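Local coordinates for separin (PDB 5U1T), which cleaves the MCD1/SCC1 subunit of cohesin at the onset of anaphase, allowing chromosomes to segregate, at residues D120-I134 against R162-L175. Numbering follows the deposited sequence.
Sequences DFSTWNDYYLSNLKI and RYLLKDPNLKAHAL
Arg-162 grips the carboxylate of Asp-120 side-on in a two-nitrogen salt bridge. Arg-162 NH1 meets the syn lone pair of Asp-120 OD2 at 2.7 Å and 169°, and Arg-162 NE reaches Asp-120 OD1 at 2.9 Å. The two flat groups are nearly coplanar, 18° apart. The extended arginine chain, CG anti to the backbone N (chi1 160°), puts the guanidinium beside Asp-120. Its NH2 also bridges to Glu-380 and Asp-384. A leucine in its place would probably leave Asp-120, and Glu-380 and Asp-384 beyond it, without this positive partner. Lys-133 NZ donates to Tyr-163 O at 2.9 Å, and also to Leu-117 O and Ala-119 O. Ser-130 OG bonds weakly to Asp-167 OD2; OD1 closes an Asx turn onto Asn-169 N. Lys-166 CB makes a CH-pi contact, 3.9 Å from the Phe-121 ring centroid. Leu-129 CD2 lies over the opposite face. Ile-134 CD1 packs on Leu-175 CB and Ala-174 CB. This is helix-and-loop packing far from the active site. It joins the loop before helix 129-142, and that helix's start, to the end of helix 160-163, the link after it and the first turn of helix 172-185, with helix 146-158 backing Tyr-163 and Leu-164.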
loop_
_atom_site.group_PDB
_atom_site.type_symbol
_atom_site.label_atom_id
_atom_site.label_comp_id
_atom_site.label_asym_id
_atom_site.label_seq_id
_atom_site.Cartn_x
_atom_site.Cartn_y
_atom_site.Cartn_z
ATOM N N ASP A 120 -12.263 -24.724 -51.053
ATOM C CA ASP A 120 -11.056 -25.240 -50.430
ATOM C C ASP A 120 -11.341 -26.032 -49.162
ATOM O O ASP A 120 -12.368 -25.839 -48.509
ATOM C CB ASP A 120 -10.112 -24.104 -50.113
ATOM C CG ASP A 120 -9.251 -23.754 -51.273
ATOM O OD1 ASP A 120 -8.344 -24.557 -51.588
ATOM O OD2 ASP A 120 -9.479 -22.692 -51.883
ATOM N N PHE A 121 -10.429 -26.936 -48.821
ATOM C CA PHE A 121 -10.473 -27.581 -47.514
ATOM C C PHE A 121 -10.077 -26.597 -46.415
ATOM O O PHE A 121 -9.173 -25.787 -46.596
ATOM C CB PHE A 121 -9.551 -28.791 -47.474
ATOM C CG PHE A 121 -10.066 -29.981 -48.226
ATOM C CD1 PHE A 121 -9.860 -30.102 -49.593
ATOM C CD2 PHE A 121 -10.737 -31.001 -47.562
ATOM C CE1 PHE A 121 -10.325 -31.224 -50.293
ATOM C CE2 PHE A 121 -11.200 -32.127 -48.250
ATOM C CZ PHE A 121 -10.996 -32.236 -49.615
ATOM N N SER A 122 -10.771 -26.668 -45.286
ATOM C CA SER A 122 -10.347 -26.003 -44.059
ATOM C C SER A 122 -10.699 -26.895 -42.878
ATOM O O SER A 122 -11.395 -27.894 -43.043
ATOM C CB SER A 122 -11.025 -24.646 -43.896
ATOM O OG SER A 122 -12.333 -24.816 -43.385
ATOM N N THR A 123 -10.261 -26.525 -41.680
ATOM C CA THR A 123 -10.590 -27.331 -40.507
ATOM C C THR A 123 -12.114 -27.326 -40.287
ATOM O O THR A 123 -12.677 -28.250 -39.697
ATOM C CB THR A 123 -9.837 -26.827 -39.222
ATOM O OG1 THR A 123 -10.237 -27.597 -38.085
ATOM C CG2 THR A 123 -10.128 -25.355 -38.955
ATOM N N TRP A 124 -12.775 -26.290 -40.789
ATOM C CA TRP A 124 -14.214 -26.152 -40.604
ATOM C C TRP A 124 -15.028 -27.187 -41.371
ATOM O O TRP A 124 -16.103 -27.585 -40.906
ATOM C CB TRP A 124 -14.647 -24.744 -40.999
ATOM C CG TRP A 124 -14.154 -23.749 -40.008
ATOM C CD1 TRP A 124 -13.112 -22.887 -40.158
ATOM C CD2 TRP A 124 -14.656 -23.548 -38.680
ATOM N NE1 TRP A 124 -12.945 -22.146 -39.014
ATOM C CE2 TRP A 124 -13.877 -22.536 -38.089
ATOM C CE3 TRP A 124 -15.695 -24.117 -37.943
ATOM C CZ2 TRP A 124 -14.096 -22.084 -36.781
ATOM C CZ3 TRP A 124 -15.924 -23.659 -36.646
ATOM C CH2 TRP A 124 -15.124 -22.655 -36.078
ATOM N N ASN A 125 -14.512 -27.637 -42.518
ATOM C CA ASN A 125 -15.268 -28.542 -43.372
ATOM C C ASN A 125 -14.572 -29.850 -43.795
ATOM O O ASN A 125 -15.201 -30.699 -44.455
ATOM C CB ASN A 125 -15.720 -27.800 -44.648
ATOM C CG ASN A 125 -14.557 -27.432 -45.591
ATOM O OD1 ASN A 125 -13.526 -28.110 -45.654
ATOM N ND2 ASN A 125 -14.739 -26.354 -46.342
ATOM N N ASP A 126 -13.296 -30.023 -43.436
ATOM C CA ASP A 126 -12.493 -31.078 -44.085
ATOM C C ASP A 126 -12.890 -32.506 -43.680
ATOM O O ASP A 126 -12.405 -33.479 -44.250
ATOM C CB ASP A 126 -10.997 -30.858 -43.832
ATOM C CG ASP A 126 -10.624 -30.970 -42.385
ATOM O OD1 ASP A 126 -11.491 -31.363 -41.571
ATOM O OD2 ASP A 126 -9.447 -30.678 -42.061
ATOM N N TYR A 127 -13.776 -32.616 -42.700
ATOM C CA TYR A 127 -14.316 -33.905 -42.296
ATOM C C TYR A 127 -15.594 -34.285 -43.063
ATOM O O TYR A 127 -16.178 -35.322 -42.801
ATOM C CB TYR A 127 -14.576 -33.896 -40.779
ATOM C CG TYR A 127 -15.617 -32.906 -40.290
ATOM C CD1 TYR A 127 -16.961 -33.270 -40.206
ATOM C CD2 TYR A 127 -15.266 -31.609 -39.897
ATOM C CE1 TYR A 127 -17.925 -32.374 -39.748
ATOM C CE2 TYR A 127 -16.229 -30.699 -39.423
ATOM C CZ TYR A 127 -17.553 -31.094 -39.347
ATOM O OH TYR A 127 -18.525 -30.229 -38.899
ATOM N N TYR A 128 -16.039 -33.444 -43.991
ATOM C CA TYR A 128 -17.204 -33.781 -44.817
ATOM C C TYR A 128 -17.095 -33.304 -46.278
ATOM O O TYR A 128 -17.834 -33.786 -47.145
ATOM C CB TYR A 128 -18.496 -33.208 -44.198
ATOM C CG TYR A 128 -18.637 -31.687 -44.286
ATOM C CD1 TYR A 128 -19.036 -31.064 -45.471
ATOM C CD2 TYR A 128 -18.371 -30.877 -43.184
ATOM C CE1 TYR A 128 -19.152 -29.678 -45.556
ATOM C CE2 TYR A 128 -18.503 -29.496 -43.256
ATOM C CZ TYR A 128 -18.893 -28.895 -44.444
ATOM O OH TYR A 128 -19.027 -27.517 -44.531
ATOM N N LEU A 129 -16.194 -32.353 -46.531
ATOM C CA LEU A 129 -16.146 -31.631 -47.803
ATOM C C LEU A 129 -16.057 -32.582 -49.001
ATOM O O LEU A 129 -16.812 -32.459 -49.964
ATOM C CB LEU A 129 -14.966 -30.647 -47.822
ATOM C CG LEU A 129 -14.872 -29.819 -49.112
ATOM C CD1 LEU A 129 -16.101 -28.930 -49.289
ATOM C CD2 LEU A 129 -13.602 -28.997 -49.159
ATOM N N SER A 130 -15.106 -33.504 -48.913
ATOM C CA SER A 130 -14.992 -34.653 -49.792
ATOM C C SER A 130 -16.338 -35.283 -50.116
ATOM O O SER A 130 -16.706 -35.387 -51.282
ATOM C CB SER A 130 -14.071 -35.690 -49.145
ATOM O OG SER A 130 -14.314 -37.006 -49.629
ATOM N N ASN A 131 -17.083 -35.689 -49.097
ATOM C CA ASN A 131 -18.340 -36.365 -49.360
ATOM C C ASN A 131 -19.422 -35.410 -49.856
ATOM O O ASN A 131 -20.323 -35.826 -50.592
ATOM C CB ASN A 131 -18.811 -37.114 -48.119
ATOM C CG ASN A 131 -17.802 -38.151 -47.657
ATOM O OD1 ASN A 131 -17.309 -38.976 -48.448
ATOM N ND2 ASN A 131 -17.455 -38.092 -46.378
ATOM N N LEU A 132 -19.337 -34.135 -49.476
ATOM C CA LEU A 132 -20.306 -33.152 -49.949
ATOM C C LEU A 132 -20.201 -33.003 -51.472
ATOM O O LEU A 132 -21.194 -33.026 -52.181
ATOM C CB LEU A 132 -20.095 -31.797 -49.252
ATOM C CG LEU A 132 -21.203 -30.751 -49.451
ATOM C CD1 LEU A 132 -22.542 -31.211 -48.858
ATOM C CD2 LEU A 132 -20.801 -29.382 -48.902
ATOM N N LYS A 133 -18.974 -32.877 -51.957
ATOM C CA LYS A 133 -18.708 -32.715 -53.367
ATOM C C LYS A 133 -19.183 -33.928 -54.197
ATOM O O LYS A 133 -19.700 -33.776 -55.320
ATOM C CB LYS A 133 -17.215 -32.462 -53.572
ATOM C CG LYS A 133 -16.735 -31.151 -52.973
ATOM C CD LYS A 133 -15.351 -30.750 -53.463
ATOM C CE LYS A 133 -14.897 -29.424 -52.851
ATOM N NZ LYS A 133 -13.690 -28.899 -53.546
ATOM N N ILE A 134 -19.022 -35.126 -53.637
ATOM C CA ILE A 134 -19.489 -36.344 -54.285
ATOM C C ILE A 134 -21.018 -36.315 -54.384
ATOM O O ILE A 134 -21.591 -36.739 -55.401
ATOM C CB ILE A 134 -19.000 -37.636 -53.529
ATOM C CG1 ILE A 134 -17.477 -37.763 -53.593
ATOM C CG2 ILE A 134 -19.611 -38.886 -54.130
ATOM C CD1 ILE A 134 -16.937 -38.927 -52.838
ATOM N N ARG A 162 -6.040 -30.373 -55.095
ATOM C CA ARG A 162 -6.415 -29.301 -54.204
ATOM C C ARG A 162 -7.860 -29.415 -53.760
ATOM O O ARG A 162 -8.160 -29.244 -52.579
ATOM C CB ARG A 162 -6.176 -27.960 -54.879
ATOM C CG ARG A 162 -6.952 -26.841 -54.264
ATOM C CD ARG A 162 -6.648 -25.542 -54.952
ATOM N NE ARG A 162 -7.414 -24.452 -54.374
ATOM C CZ ARG A 162 -7.398 -23.206 -54.826
ATOM N NH1 ARG A 162 -8.125 -22.277 -54.220
ATOM N NH2 ARG A 162 -6.650 -22.885 -55.870
ATOM N N TYR A 163 -8.763 -29.712 -54.685
ATOM C CA TYR A 163 -10.172 -29.686 -54.311
ATOM C C TYR A 163 -10.670 -30.995 -53.713
ATOM O O TYR A 163 -11.701 -31.012 -53.044
ATOM C CB TYR A 163 -11.041 -29.306 -55.506
ATOM C CG TYR A 163 -10.681 -27.970 -56.098
ATOM C CD1 TYR A 163 -10.694 -26.810 -55.319
ATOM C CD2 TYR A 163 -10.327 -27.863 -57.445
ATOM C CE1 TYR A 163 -10.357 -25.578 -55.862
ATOM C CE2 TYR A 163 -9.992 -26.641 -57.998
ATOM C CZ TYR A 163 -10.008 -25.505 -57.201
ATOM O OH TYR A 163 -9.666 -24.305 -57.771
ATOM N N LEU A 164 -9.945 -32.085 -53.932
ATOM C CA LEU A 164 -10.485 -33.409 -53.625
ATOM C C LEU A 164 -9.554 -34.316 -52.843
ATOM O O LEU A 164 -9.932 -34.872 -51.812
ATOM C CB LEU A 164 -10.871 -34.120 -54.920
ATOM C CG LEU A 164 -12.347 -34.158 -55.305
ATOM C CD1 LEU A 164 -13.115 -34.996 -54.321
ATOM C CD2 LEU A 164 -12.923 -32.780 -55.334
ATOM N N LEU A 165 -8.339 -34.476 -53.353
ATOM C CA LEU A 165 -7.423 -35.508 -52.882
ATOM C C LEU A 165 -6.614 -35.036 -51.690
ATOM O O LEU A 165 -5.384 -34.993 -51.732
ATOM C CB LEU A 165 -6.490 -35.942 -54.021
ATOM C CG LEU A 165 -7.185 -36.301 -55.338
ATOM C CD1 LEU A 165 -6.178 -36.680 -56.400
ATOM C CD2 LEU A 165 -8.196 -37.417 -55.142
ATOM N N LYS A 166 -7.331 -34.677 -50.632
ATOM C CA LYS A 166 -6.748 -34.236 -49.381
ATOM C C LYS A 166 -7.406 -34.994 -48.248
ATOM O O LYS A 166 -6.763 -35.291 -47.246
ATOM C CB LYS A 166 -6.946 -32.735 -49.172
ATOM C CG LYS A 166 -5.982 -31.849 -49.905
ATOM C CD LYS A 166 -5.971 -30.490 -49.241
ATOM C CE LYS A 166 -4.884 -29.618 -49.802
ATOM N NZ LYS A 166 -5.463 -28.604 -50.694
ATOM N N ASP A 167 -8.704 -35.269 -48.397
ATOM C CA ASP A 167 -9.421 -36.088 -47.426
ATOM C C ASP A 167 -8.720 -37.440 -47.373
ATOM O O ASP A 167 -8.766 -38.208 -48.343
ATOM C CB ASP A 167 -10.905 -36.233 -47.796
ATOM C CG ASP A 167 -11.663 -37.172 -46.852
ATOM O OD1 ASP A 167 -11.169 -37.409 -45.718
ATOM O OD2 ASP A 167 -12.752 -37.673 -47.236
ATOM N N PRO A 168 -8.034 -37.725 -46.255
ATOM C CA PRO A 168 -7.235 -38.946 -46.152
ATOM C C PRO A 168 -8.128 -40.161 -46.182
ATOM O O PRO A 168 -7.661 -41.255 -46.484
ATOM C CB PRO A 168 -6.551 -38.812 -44.792
ATOM C CG PRO A 168 -6.698 -37.382 -44.413
ATOM C CD PRO A 168 -7.995 -36.950 -45.007
ATOM N N ASN A 169 -9.406 -39.962 -45.875
ATOM C CA ASN A 169 -10.381 -41.040 -45.896
ATOM C C ASN A 169 -11.307 -40.941 -47.109
ATOM O O ASN A 169 -12.400 -41.525 -47.121
ATOM C CB ASN A 169 -11.173 -41.037 -44.595
ATOM C CG ASN A 169 -10.262 -41.066 -43.376
ATOM O OD1 ASN A 169 -9.161 -41.619 -43.434
ATOM N ND2 ASN A 169 -10.704 -40.456 -42.277
ATOM N N LEU A 170 -10.844 -40.218 -48.132
ATOM C CA LEU A 170 -11.587 -40.027 -49.374
ATOM C C LEU A 170 -12.210 -41.331 -49.821
ATOM O O LEU A 170 -11.568 -42.371 -49.753
ATOM C CB LEU A 170 -10.678 -39.482 -50.474
ATOM C CG LEU A 170 -11.363 -39.405 -51.839
ATOM C CD1 LEU A 170 -12.484 -38.364 -51.823
ATOM C CD2 LEU A 170 -10.366 -39.125 -52.947
ATOM N N LYS A 171 -13.475 -41.278 -50.225
ATOM C CA LYS A 171 -14.184 -42.464 -50.675
ATOM C C LYS A 171 -13.822 -42.774 -52.121
ATOM O O LYS A 171 -14.419 -42.231 -53.056
ATOM C CB LYS A 171 -15.691 -42.278 -50.526
ATOM C CG LYS A 171 -16.158 -42.044 -49.099
ATOM C CD LYS A 171 -16.183 -43.334 -48.289
ATOM C CE LYS A 171 -16.931 -43.158 -46.974
ATOM N NZ LYS A 171 -17.280 -44.467 -46.337
ATOM N N ALA A 172 -12.850 -43.665 -52.290
ATOM C CA ALA A 172 -12.282 -43.989 -53.593
ATOM C C ALA A 172 -13.320 -44.522 -54.563
ATOM O O ALA A 172 -13.715 -43.816 -55.492
ATOM C CB ALA A 172 -11.156 -44.996 -53.431
ATOM N N HIS A 173 -13.739 -45.771 -54.350
ATOM C CA HIS A 173 -14.706 -46.439 -55.218
ATOM C C HIS A 173 -15.851 -45.510 -55.628
ATOM O O HIS A 173 -16.220 -45.460 -56.789
ATOM C CB HIS A 173 -15.268 -47.693 -54.543
ATOM C CG HIS A 173 -16.163 -48.487 -55.435
ATOM N ND1 HIS A 173 -15.706 -49.114 -56.577
ATOM C CD2 HIS A 173 -17.501 -48.712 -55.393
ATOM C CE1 HIS A 173 -16.719 -49.706 -57.189
ATOM N NE2 HIS A 173 -17.819 -49.475 -56.495
ATOM N N ALA A 174 -16.377 -44.737 -54.681
ATOM C CA ALA A 174 -17.448 -43.784 -54.979
ATOM C C ALA A 174 -17.007 -42.722 -55.983
ATOM O O ALA A 174 -17.587 -42.614 -57.071
ATOM C CB ALA A 174 -17.937 -43.133 -53.720
ATOM N N LEU A 175 -15.980 -41.956 -55.621
ATOM C CA LEU A 175 -15.462 -40.886 -56.477
ATOM C C LEU A 175 -15.069 -41.369 -57.886
ATOM O O LEU A 175 -15.372 -40.713 -58.887
ATOM C CB LEU A 175 -14.256 -40.210 -55.813
ATOM C CG LEU A 175 -13.542 -39.145 -56.651
ATOM C CD1 LEU A 175 -14.444 -37.963 -56.911
ATOM C CD2 LEU A 175 -12.251 -38.689 -56.009
#